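Local coordinates for protein chitinase (Jonesia denitrificans, PDB 5VG0) that probably helps to degrade chitin, this chain being the copper-binding lytic polysaccharide monooxygenase domain of a larger chitinase, at residues S9-C14 and F133-D138; Q90-F95 and T111-G116. All coordinates share one frame; numbering follows the deposited sequence. Where two conformers were deposited one is given.

Two contacts in one beta-sandwich domain illustrate how side chains tie a helix and a loop to a sheet, once in the interior and once at the surface. Contact 1 sets the short helix 10-15 on strand 131-141, its centre about 5 Å from the centre of the chain; contact 2 joins strand 90-96 to the loop after strand 105-110, its centre about 14 Å from that point. Their centres lie about 17 Å apart and their nearest atoms about 8 Å, yet strands 131-141 and 90-96 belong to the same mixed sheet, with 118-126 and 80-87 between them. Contact 1 lies toward the copper site of H1 and H78; F133, at the start of its strand segment, touches the bound peroxide.

Contact 1: S9-C14 and F133-D138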
# COMPACT_ATOMS: atom_id res chain seq x y z
N SER A 9 1.84 5.61 -2.31
CA SER A 9 2.25 4.96 -1.08
C SER A 9 3.57 5.56 -0.57
O SER A 9 4.30 6.24 -1.28
CB SER A 9 2.42 3.47 -1.32
OG SER A 9 3.38 3.23 -2.35
N ARG A 10 3.88 5.23 0.68
CA ARG A 10 5.15 5.65 1.26
C ARG A 10 6.32 5.19 0.39
O ARG A 10 7.24 5.97 0.11
CB ARG A 10 5.27 5.17 2.71
CG ARG A 10 4.31 5.88 3.65
CD ARG A 10 4.54 5.50 5.09
NE ARG A 10 3.60 6.22 5.95
CZ ARG A 10 3.56 6.15 7.26
NH1 ARG A 10 4.40 5.39 7.93
NH2 ARG A 10 2.66 6.88 7.89
N GLN A 11 6.30 3.94 -0.07
CA GLN A 11 7.39 3.46 -0.90
C GLN A 11 7.43 4.17 -2.24
O GLN A 11 8.51 4.41 -2.78
CB GLN A 11 7.38 1.93 -1.05
CG GLN A 11 6.08 1.29 -1.52
CD GLN A 11 5.28 0.76 -0.36
OE1 GLN A 11 4.92 1.51 0.54
NE2 GLN A 11 5.02 -0.53 -0.36
N ALA A 12 6.26 4.51 -2.81
CA ALA A 12 6.24 5.27 -4.06
C ALA A 12 6.89 6.63 -3.91
O ALA A 12 7.62 7.09 -4.79
CB ALA A 12 4.80 5.46 -4.54
N LEU A 13 6.64 7.30 -2.79
CA LEU A 13 7.21 8.62 -2.55
C LEU A 13 8.71 8.54 -2.39
O LEU A 13 9.44 9.41 -2.89
CB LEU A 13 6.55 9.25 -1.33
CG LEU A 13 5.07 9.59 -1.54
CD1 LEU A 13 4.39 9.83 -0.21
CD2 LEU A 13 4.89 10.76 -2.44
N CYS A 14 9.20 7.51 -1.72
CA CYS A 14 10.63 7.29 -1.64
C CYS A 14 11.22 7.10 -3.04
O CYS A 14 12.24 7.71 -3.38
CB CYS A 14 10.93 6.06 -0.77
SG CYS A 14 10.59 6.30 0.98
N PHE A 133 1.86 -8.23 0.27
CA PHE A 133 2.56 -6.98 0.02
C PHE A 133 1.84 -5.86 0.73
O PHE A 133 0.61 -5.81 0.76
CB PHE A 133 2.67 -6.70 -1.49
CG PHE A 133 3.57 -7.66 -2.18
CD1 PHE A 133 3.14 -8.93 -2.51
CD2 PHE A 133 4.88 -7.33 -2.44
CE1 PHE A 133 4.00 -9.85 -3.08
CE2 PHE A 133 5.74 -8.23 -3.01
CZ PHE A 133 5.30 -9.50 -3.31
N TYR A 134 2.61 -4.94 1.31
CA TYR A 134 2.11 -3.96 2.27
C TYR A 134 2.39 -2.56 1.76
O TYR A 134 3.54 -2.20 1.52
CB TYR A 134 2.78 -4.19 3.62
CG TYR A 134 2.36 -5.49 4.28
CD1 TYR A 134 2.98 -6.70 3.96
CD2 TYR A 134 1.32 -5.51 5.19
CE1 TYR A 134 2.56 -7.89 4.55
CE2 TYR A 134 0.92 -6.69 5.79
CZ TYR A 134 1.53 -7.88 5.47
OH TYR A 134 1.08 -9.02 6.09
N ASN A 135 1.34 -1.74 1.65
CA ASN A 135 1.45 -0.38 1.15
C ASN A 135 0.64 0.57 2.01
O ASN A 135 -0.59 0.46 2.05
CB ASN A 135 0.91 -0.25 -0.29
CG ASN A 135 1.88 -0.78 -1.36
OD1 ASN A 135 2.41 0.00 -2.12
ND2 ASN A 135 2.10 -2.07 -1.39
N CYS A 136 1.30 1.53 2.65
CA CYS A 136 0.61 2.60 3.37
C CYS A 136 0.53 3.86 2.53
O CYS A 136 1.51 4.25 1.90
CB CYS A 136 1.35 2.92 4.66
SG CYS A 136 0.95 1.76 5.94
N MET A 137 -0.62 4.52 2.61
CA MET A 137 -0.87 5.79 1.93
C MET A 137 -1.36 6.78 2.98
O MET A 137 -2.38 6.54 3.64
CB MET A 137 -1.95 5.66 0.85
CG MET A 137 -1.56 4.93 -0.43
SD MET A 137 -1.10 3.19 -0.31
CE MET A 137 -2.64 2.50 0.27
N ASP A 138 -0.66 7.88 3.11
CA ASP A 138 -1.05 8.96 4.02
C ASP A 138 -1.91 9.95 3.26
O ASP A 138 -1.47 10.51 2.25
CB ASP A 138 0.19 9.64 4.59
CG ASP A 138 1.02 8.66 5.38
OD1 ASP A 138 0.52 8.16 6.40
OD2 ASP A 138 2.16 8.40 4.97
O HOH W 1 4.08 1.10 3.14
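The guanidinium of R10 meets the carboxylate of D138 edge-on, while the amides of Q11 and N135 stack with their planes 19° apart. These flat groups fix helix 10-15 against strand 131-141 of the beta-sandwich of this monooxygenase. R10 forms a two-pronged, side-on salt bridge with D138: NE donates to OD2 at 2.8 Å and NH2 to OD1 at 2.9 Å, each on a syn lone pair. The arginine chain, extended from CG to NE, passes CB of C136 with its CD; the SG of C136 forms a disulfide with C42. W59 adds a cation-pi contact to R10, and L52 O and N55 OD1 take further hydrogen bonds from it, so the buried guanidinium is held from several directions.

Q11 bends at chi2 (-98°), which turns CD off the straight course; at the end of the side chain NE2 donates to Y134 O at 2.9 Å, an oxygen that lies in the plane of the Q11 amide. NE2 also comes close to N135 OD1, but the angle is poor; that oxygen accepts instead from V4 N of strand 2-6. S9 is the N-cap, its OG accepting from A12 N and also hydrogen-bonded to V4 O. Backbone joins backbone where R10 N donates to C136 O at 2.8 Å. One water accepts from C136 N at 2.9 Å and donates to Q11 OE1 at 2.8 Å.

Contact 2: Q90-F95 and T111-G116; sequences QLHQTF and TDLPTG
H92 reaches from strand 90-96 to the backbone of T111 and D112 and the side chain of L113. It lies in a classic beta bulge, where H92 and Q93 both face Y85 of strand 80-87, and two successive side chains of this beta-sandwich edge thereby turn to the same loop. CB is directed toward that loop and CG is anti to the backbone N (chi1 -174°). Beyond it, the ring's CD2 passes 4.0 Å from CD2 of L113, whose methyl makes an off-centre CH-pi contact, 4.2 Å from the centroid of the H92 ring. At the ring's edge CE1 comes within 3.2 Å of D112 O. The tip, NE2, donates to T111 O at 2.8 Å in a nearly straight bond lying close to the ring plane and almost along the C=O axis.

An alanine here would probably leave T111 O without this donor and open a gap beside L113 CD2. Nearby, the side chain of Q93 runs extended beyond CG, and its NE2 has a weak hydrogen bond to T109 O. T111 is thus held at both its carbonyl, by H92, and its amide N, by Q93, from the same strand. T111 N donates to Q93 OE1 at 3.0 Å, on a lone pair in the plane of that carbonyl.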
# COMPACT_ATOMS: atom_id res chain seq x y z
N GLN A 90 -8.05 -0.64 10.79
CA GLN A 90 -9.31 -1.38 10.82
C GLN A 90 -9.77 -1.65 9.40
O GLN A 90 -9.72 -0.79 8.52
CB GLN A 90 -10.38 -0.60 11.56
CG GLN A 90 -10.30 -0.72 13.10
CD GLN A 90 -9.09 -0.01 13.69
OE1 GLN A 90 -8.95 1.21 13.58
NE2 GLN A 90 -8.21 -0.77 14.32
N LEU A 91 -10.21 -2.87 9.17
CA LEU A 91 -10.57 -3.29 7.83
C LEU A 91 -11.75 -2.48 7.32
O LEU A 91 -12.78 -2.36 7.98
CB LEU A 91 -10.90 -4.79 7.84
CG LEU A 91 -11.24 -5.42 6.50
CD1 LEU A 91 -10.06 -5.37 5.53
CD2 LEU A 91 -11.71 -6.86 6.69
N HIS A 92 -11.60 -1.96 6.11
CA HIS A 92 -12.58 -1.08 5.50
C HIS A 92 -13.25 -1.71 4.29
O HIS A 92 -14.48 -1.71 4.20
CB HIS A 92 -11.87 0.22 5.10
CG HIS A 92 -12.78 1.27 4.59
ND1 HIS A 92 -13.57 2.02 5.41
CD2 HIS A 92 -13.02 1.70 3.33
CE1 HIS A 92 -14.27 2.87 4.69
NE2 HIS A 92 -13.96 2.69 3.42
N GLN A 93 -12.49 -2.28 3.36
CA GLN A 93 -13.02 -2.91 2.17
C GLN A 93 -12.13 -4.06 1.75
O GLN A 93 -10.92 -4.00 1.91
CB GLN A 93 -13.09 -1.96 0.97
CG GLN A 93 -14.29 -1.06 0.97
CD GLN A 93 -14.25 -0.04 -0.15
OE1 GLN A 93 -14.14 1.14 0.11
NE2 GLN A 93 -14.37 -0.48 -1.39
N THR A 94 -12.74 -5.08 1.15
CA THR A 94 -12.05 -6.24 0.61
C THR A 94 -12.49 -6.43 -0.83
O THR A 94 -13.68 -6.31 -1.14
CB THR A 94 -12.41 -7.49 1.42
OG1 THR A 94 -12.06 -7.27 2.79
CG2 THR A 94 -11.69 -8.73 0.92
N PHE A 95 -11.55 -6.75 -1.70
CA PHE A 95 -11.83 -7.14 -3.08
C PHE A 95 -11.32 -8.55 -3.28
O PHE A 95 -10.16 -8.84 -2.99
CB PHE A 95 -11.13 -6.21 -4.07
CG PHE A 95 -11.65 -4.82 -4.06
CD1 PHE A 95 -11.23 -3.91 -3.10
CD2 PHE A 95 -12.56 -4.40 -5.00
CE1 PHE A 95 -11.70 -2.62 -3.10
CE2 PHE A 95 -13.03 -3.10 -5.00
CZ PHE A 95 -12.61 -2.21 -4.04
N THR A 111 -14.69 3.78 -1.10
CA THR A 111 -15.76 4.72 -0.80
C THR A 111 -15.91 4.86 0.71
O THR A 111 -15.41 4.05 1.49
CB THR A 111 -17.13 4.31 -1.40
OG1 THR A 111 -17.68 3.21 -0.68
CG2 THR A 111 -17.03 4.01 -2.87
N ASP A 112 -16.62 5.91 1.13
CA ASP A 112 -16.95 6.10 2.54
C ASP A 112 -15.70 6.19 3.40
O ASP A 112 -15.66 5.70 4.52
CB ASP A 112 -17.90 5.01 3.05
CG ASP A 112 -18.43 5.27 4.43
OD1 ASP A 112 -18.61 6.44 4.81
OD2 ASP A 112 -18.69 4.28 5.14
N LEU A 113 -14.67 6.87 2.89
CA LEU A 113 -13.50 7.14 3.72
C LEU A 113 -13.80 8.28 4.70
O LEU A 113 -14.42 9.27 4.32
CB LEU A 113 -12.31 7.52 2.86
CG LEU A 113 -11.81 6.41 1.94
CD1 LEU A 113 -10.75 6.95 1.00
CD2 LEU A 113 -11.26 5.25 2.72
N PRO A 114 -13.39 8.15 5.95
CA PRO A 114 -13.65 9.21 6.93
C PRO A 114 -12.85 10.45 6.61
O PRO A 114 -11.72 10.39 6.12
CB PRO A 114 -13.21 8.58 8.25
CG PRO A 114 -12.14 7.61 7.84
CD PRO A 114 -12.59 7.05 6.53
N THR A 115 -13.42 11.61 6.93
CA THR A 115 -12.72 12.86 6.67
C THR A 115 -11.57 13.05 7.66
O THR A 115 -11.54 12.46 8.74
CB THR A 115 -13.66 14.07 6.70
OG1 THR A 115 -14.25 14.21 8.00
CG2 THR A 115 -14.77 13.94 5.66
N GLY A 116 -10.63 13.90 7.27
CA GLY A 116 -9.47 14.19 8.08
C GLY A 116 -8.26 13.39 7.65
O GLY A 116 -8.20 12.81 6.58